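Long-range contact in protein F01G10.3, confirmed by transcript evidence (Caenorhabditis elegans, PDB 3K6J), which probably acts as an NAD-dependent 3-hydroxyacyl-CoA dehydrogenase within a multifunctional enzyme, and binds a zinc ion: residues 241-253 against 275-287. Numbering follows the deposited sequence.
Sequences LHVYFDQSQKLMY and PMTVADMNGFDVM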
loop_
_atom_site.group_PDB
_atom_site.type_symbol
_atom_site.label_atom_id
_atom_site.label_comp_id
_atom_site.label_asym_id
_atom_site.label_seq_id
_atom_site.Cartn_x
_atom_site.Cartn_y
_atom_site.Cartn_z
ATOM N N LEU A 241 -1.914 10.260 -0.156
ATOM C CA LEU A 241 -0.898 10.370 0.893
ATOM C C LEU A 241 -0.500 11.829 1.125
ATOM O O LEU A 241 -0.513 12.309 2.260
ATOM C CB LEU A 241 0.338 9.519 0.527
ATOM C CG LEU A 241 1.532 9.273 1.464
ATOM C CD1 LEU A 241 2.440 8.146 0.893
ATOM C CD2 LEU A 241 2.387 10.508 1.712
ATOM N N HIS A 242 -0.135 12.524 0.054
ATOM C CA HIS A 242 0.352 13.914 0.180
ATOM C C HIS A 242 -0.665 14.902 0.715
ATOM O O HIS A 242 -0.295 15.814 1.434
ATOM C CB HIS A 242 1.053 14.414 -1.096
ATOM C CG HIS A 242 2.398 13.780 -1.297
ATOM N ND1 HIS A 242 3.492 14.093 -0.511
ATOM C CD2 HIS A 242 2.812 12.808 -2.148
ATOM C CE1 HIS A 242 4.524 13.356 -0.882
ATOM N NE2 HIS A 242 4.138 12.566 -1.872
ATOM N N VAL A 243 -1.937 14.708 0.380
ATOM C CA VAL A 243 -3.001 15.527 0.921
ATOM C C VAL A 243 -3.223 15.193 2.398
ATOM O O VAL A 243 -3.272 16.085 3.252
ATOM C CB VAL A 243 -4.291 15.373 0.082
ATOM C CG1 VAL A 243 -5.493 15.880 0.828
ATOM C CG2 VAL A 243 -4.147 16.116 -1.228
ATOM N N TYR A 244 -3.336 13.908 2.703
ATOM C CA TYR A 244 -3.516 13.465 4.069
ATOM C C TYR A 244 -2.409 14.008 4.950
ATOM O O TYR A 244 -2.680 14.544 6.040
ATOM C CB TYR A 244 -3.524 11.941 4.120
ATOM C CG TYR A 244 -3.547 11.304 5.498
ATOM C CD1 TYR A 244 -4.654 11.448 6.352
ATOM C CD2 TYR A 244 -2.489 10.490 5.928
ATOM C CE1 TYR A 244 -4.691 10.823 7.606
ATOM C CE2 TYR A 244 -2.523 9.871 7.174
ATOM C CZ TYR A 244 -3.628 10.053 8.005
ATOM O OH TYR A 244 -3.680 9.422 9.221
ATOM N N PHE A 245 -1.167 13.873 4.476
ATOM C CA PHE A 245 -0.018 14.175 5.313
ATOM C C PHE A 245 0.195 15.688 5.445
ATOM O O PHE A 245 0.590 16.161 6.514
ATOM C CB PHE A 245 1.255 13.462 4.827
ATOM C CG PHE A 245 2.388 13.480 5.834
ATOM C CD1 PHE A 245 2.397 12.610 6.911
ATOM C CD2 PHE A 245 3.436 14.387 5.712
ATOM C CE1 PHE A 245 3.426 12.626 7.843
ATOM C CE2 PHE A 245 4.481 14.411 6.654
ATOM C CZ PHE A 245 4.473 13.531 7.713
ATOM N N ASP A 246 -0.067 16.443 4.378
ATOM C CA ASP A 246 0.037 17.893 4.476
ATOM C C ASP A 246 -0.900 18.472 5.520
ATOM O O ASP A 246 -0.474 19.286 6.335
ATOM C CB ASP A 246 -0.106 18.577 3.122
ATOM C CG ASP A 246 1.177 18.488 2.301
ATOM O OD1 ASP A 246 1.945 17.504 2.469
ATOM O OD2 ASP A 246 1.436 19.410 1.499
ATOM N N GLN A 247 -2.161 18.042 5.507
ATOM C CA GLN A 247 -3.113 18.389 6.559
ATOM C C GLN A 247 -2.549 18.065 7.929
ATOM O O GLN A 247 -2.605 18.899 8.847
ATOM C CB GLN A 247 -4.427 17.635 6.381
ATOM C CG GLN A 247 -5.188 17.968 5.118
ATOM C CD GLN A 247 -5.412 19.461 4.964
ATOM O OE1 GLN A 247 -4.771 20.108 4.130
ATOM N NE2 GLN A 247 -6.301 20.021 5.790
ATOM N N SER A 248 -1.995 16.859 8.065
ATOM C CA SER A 248 -1.432 16.410 9.328
ATOM C C SER A 248 -0.335 17.344 9.835
ATOM O O SER A 248 -0.219 17.583 11.036
ATOM C CB SER A 248 -0.885 14.985 9.188
ATOM O OG SER A 248 -1.965 14.091 8.989
ATOM N N GLN A 249 0.461 17.857 8.910
ATOM C CA GLN A 249 1.500 18.801 9.256
ATOM C C GLN A 249 0.930 20.143 9.717
ATOM O O GLN A 249 1.425 20.715 10.697
ATOM C CB GLN A 249 2.464 18.975 8.099
ATOM C CG GLN A 249 3.227 17.697 7.811
ATOM C CD GLN A 249 4.596 17.962 7.258
ATOM O OE1 GLN A 249 4.886 17.660 6.092
ATOM N NE2 GLN A 249 5.457 18.546 8.086
ATOM N N LYS A 250 -0.117 20.628 9.041
ATOM C CA LYS A 250 -0.760 21.886 9.424
ATOM C C LYS A 250 -1.180 21.861 10.894
ATOM O O LYS A 250 -1.113 22.890 11.575
ATOM C CB LYS A 250 -1.966 22.196 8.550
ATOM C CG LYS A 250 -1.647 22.768 7.180
ATOM C CD LYS A 250 -2.932 22.890 6.344
ATOM C CE LYS A 250 -2.641 23.220 4.886
ATOM N NZ LYS A 250 -3.878 23.061 4.065
ATOM N N LEU A 251 -1.589 20.688 11.383
ATOM C CA LEU A 251 -1.990 20.539 12.771
ATOM C C LEU A 251 -0.852 20.893 13.729
ATOM O O LEU A 251 -1.093 21.319 14.864
ATOM C CB LEU A 251 -2.486 19.117 13.045
ATOM C CG LEU A 251 -3.849 18.744 12.452
ATOM C CD1 LEU A 251 -4.111 17.241 12.595
ATOM C CD2 LEU A 251 -4.997 19.566 13.050
ATOM N N MET A 252 0.382 20.708 13.261
ATOM C CA MET A 252 1.560 20.996 14.065
ATOM C C MET A 252 1.961 22.469 13.992
ATOM O O MET A 252 2.104 23.113 15.034
ATOM C CB MET A 252 2.743 20.094 13.677
ATOM C CG MET A 252 2.636 18.654 14.165
ATOM S SD MET A 252 4.089 17.691 13.731
ATOM C CE MET A 252 4.167 17.954 11.955
ATOM N N TYR A 253 2.135 23.005 12.783
ATOM C CA TYR A 253 2.638 24.372 12.651
ATOM C C TYR A 253 1.604 25.495 12.750
ATOM O O TYR A 253 1.952 26.594 13.170
ATOM C CB TYR A 253 3.577 24.560 11.448
ATOM C CG TYR A 253 2.978 24.330 10.088
ATOM C CD1 TYR A 253 3.239 23.149 9.389
ATOM C CD2 TYR A 253 2.174 25.296 9.480
ATOM C CE1 TYR A 253 2.709 22.926 8.131
ATOM C CE2 TYR A 253 1.628 25.080 8.217
ATOM C CZ TYR A 253 1.907 23.890 7.551
ATOM O OH TYR A 253 1.376 23.659 6.301
ATOM N N PRO A 275 0.024 9.346 11.312
ATOM C CA PRO A 275 0.926 9.773 10.261
ATOM C C PRO A 275 2.382 10.016 10.728
ATOM O O PRO A 275 3.302 9.603 10.021
ATOM C CB PRO A 275 0.264 11.060 9.720
ATOM C CG PRO A 275 -0.641 11.518 10.781
ATOM C CD PRO A 275 -1.029 10.334 11.600
ATOM N N MET A 276 2.600 10.655 11.892
ATOM C CA MET A 276 3.991 10.993 12.301
ATOM C C MET A 276 4.769 9.735 12.601
ATOM O O MET A 276 5.925 9.616 12.212
ATOM C CB MET A 276 4.095 11.971 13.496
ATOM C CG MET A 276 3.061 13.108 13.543
ATOM S SD MET A 276 2.698 13.859 11.966
ATOM C CE MET A 276 1.220 14.723 12.377
ATOM N N THR A 277 4.117 8.802 13.289
ATOM C CA THR A 277 4.638 7.455 13.483
ATOM C C THR A 277 5.005 6.808 12.148
ATOM O O THR A 277 6.113 6.317 12.002
ATOM C CB THR A 277 3.657 6.556 14.287
ATOM O OG1 THR A 277 3.435 7.140 15.575
ATOM C CG2 THR A 277 4.223 5.136 14.479
ATOM N N VAL A 278 4.099 6.837 11.171
ATOM C CA VAL A 278 4.391 6.221 9.872
ATOM C C VAL A 278 5.541 6.925 9.159
ATOM O O VAL A 278 6.385 6.252 8.521
ATOM C CB VAL A 278 3.189 6.185 8.925
ATOM C CG1 VAL A 278 3.630 5.683 7.535
ATOM C CG2 VAL A 278 2.096 5.282 9.485
ATOM N N ALA A 279 5.580 8.258 9.234
ATOM C CA ALA A 279 6.635 8.990 8.516
ATOM C C ALA A 279 8.007 8.569 9.031
ATOM O O ALA A 279 8.912 8.356 8.238
ATOM C CB ALA A 279 6.450 10.520 8.608
ATOM N N ASP A 280 8.145 8.429 10.355
ATOM C CA ASP A 280 9.396 7.980 10.978
ATOM C C ASP A 280 9.802 6.571 10.529
ATOM O O ASP A 280 10.978 6.324 10.227
ATOM C CB ASP A 280 9.305 8.004 12.516
ATOM C CG ASP A 280 9.499 9.405 13.124
ATOM O OD1 ASP A 280 9.606 10.419 12.388
ATOM O OD2 ASP A 280 9.528 9.484 14.374
ATOM N N MET A 281 8.835 5.646 10.524
ATOM C CA MET A 281 9.031 4.298 9.978
ATOM C C MET A 281 9.660 4.338 8.594
ATOM O O MET A 281 10.652 3.663 8.354
ATOM C CB MET A 281 7.701 3.560 9.831
ATOM C CG MET A 281 6.916 3.366 11.106
ATOM S SD MET A 281 7.100 1.684 11.682
ATOM C CE MET A 281 6.083 0.819 10.499
ATOM N N ASN A 282 9.062 5.130 7.699
ATOM C CA ASN A 282 9.401 5.121 6.278
ATOM C C ASN A 282 10.639 5.915 5.949
ATOM O O ASN A 282 11.237 5.707 4.916
ATOM C CB ASN A 282 8.228 5.639 5.422
ATOM C CG ASN A 282 7.011 4.701 5.447
ATOM O OD1 ASN A 282 7.093 3.543 5.876
ATOM N ND2 ASN A 282 5.876 5.209 4.976
ATOM N N GLY A 283 11.008 6.836 6.826
ATOM C CA GLY A 283 12.161 7.682 6.578
ATOM C C GLY A 283 11.715 9.016 6.017
ATOM O O GLY A 283 11.342 9.113 4.859
ATOM N N PHE A 284 11.767 10.045 6.851
ATOM C CA PHE A 284 11.303 11.377 6.495
ATOM C C PHE A 284 12.221 12.076 5.469
ATOM O O PHE A 284 11.869 13.127 4.928
ATOM C CB PHE A 284 11.125 12.213 7.775
ATOM C CG PHE A 284 10.270 13.446 7.602
ATOM C CD1 PHE A 284 9.183 13.449 6.722
ATOM C CD2 PHE A 284 10.526 14.598 8.354
ATOM C CE1 PHE A 284 8.383 14.602 6.564
ATOM C CE2 PHE A 284 9.731 15.741 8.209
ATOM C CZ PHE A 284 8.658 15.745 7.318
ATOM N N ASP A 285 13.386 11.479 5.207
ATOM C CA ASP A 285 14.273 11.897 4.116
ATOM C C ASP A 285 13.634 11.699 2.730
ATOM O O ASP A 285 13.927 12.460 1.794
ATOM C CB ASP A 285 15.636 11.180 4.182
ATOM C CG ASP A 285 15.514 9.656 4.342
ATOM O OD1 ASP A 285 14.430 9.143 4.702
ATOM O OD2 ASP A 285 16.525 8.958 4.117
ATOM N N VAL A 286 12.772 10.681 2.611
ATOM C CA VAL A 286 12.027 10.397 1.373
ATOM C C VAL A 286 11.268 11.656 0.907
ATOM O O VAL A 286 11.299 12.017 -0.270
ATOM C CB VAL A 286 11.056 9.179 1.543
ATOM C CG1 VAL A 286 10.262 8.931 0.269
ATOM C CG2 VAL A 286 11.830 7.908 1.945
ATOM N N MET A 287 10.617 12.325 1.855
ATOM C CA MET A 287 9.886 13.562 1.602
ATOM C C MET A 287 10.815 14.700 1.191
ATOM O O MET A 287 10.438 15.533 0.356
ATOM C CB MET A 287 9.120 13.966 2.857
ATOM C CG MET A 287 8.367 12.821 3.527
ATOM S SD MET A 287 6.667 12.700 2.990
ATOM C CE MET A 287 6.056 14.374 3.282
#
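The Phe245 ring takes the carbonyl oxygen of Pro275 at its edge, near its plane, with CE1 3.7 Å from Pro275 O; Ala279 CB, Phe284 CE1 and the two methionines approach it obliquely. Leu241 CD2 lies over one face of the His242 ring, which Met287 SD approaches obliquely. Met276 SD and Met287 SD both make Met-aromatic contacts with Phe245, the Met287 sulfur 5.0 Å from the ring centre and 33° off the normal. CG of Phe245 is anti to the backbone N (chi1 -166°), which sets the ring against helix 275-282 as a knob among Pro275, Met276, Ala279 and Met287. Its CZ rests on Ala279 CB at 3.7 Å, and CE2 meets Phe284 CE1 at 3.9 Å. The Met287 chain, bent at chi2 and chi3, turns its methyl CE onto the Phe245 ring, 3.6 Å from CD2. Here helix 234-253 meets helices 275-282 and 285-293 inside the helical C-terminal domain of a 3-hydroxyacyl-CoA dehydrogenase, segments 241-253 and 275-282 crossing at -115°. Cutting Phe245 back to an alanine would probably leave a gap among Pro275, Ala279 and Met287 and take the ring from both methionine sulfurs. One turn on, Ser248 OG packs against Pro275 CG at 3.4 Å while bonding back to Tyr244 O from above the carbonyl plane. Tyr244 crosses Pro275 at about a right angle and also touches helix 355-375. Met276 CE ends 3.5 Å from Ser248 O, beside Met252 SD.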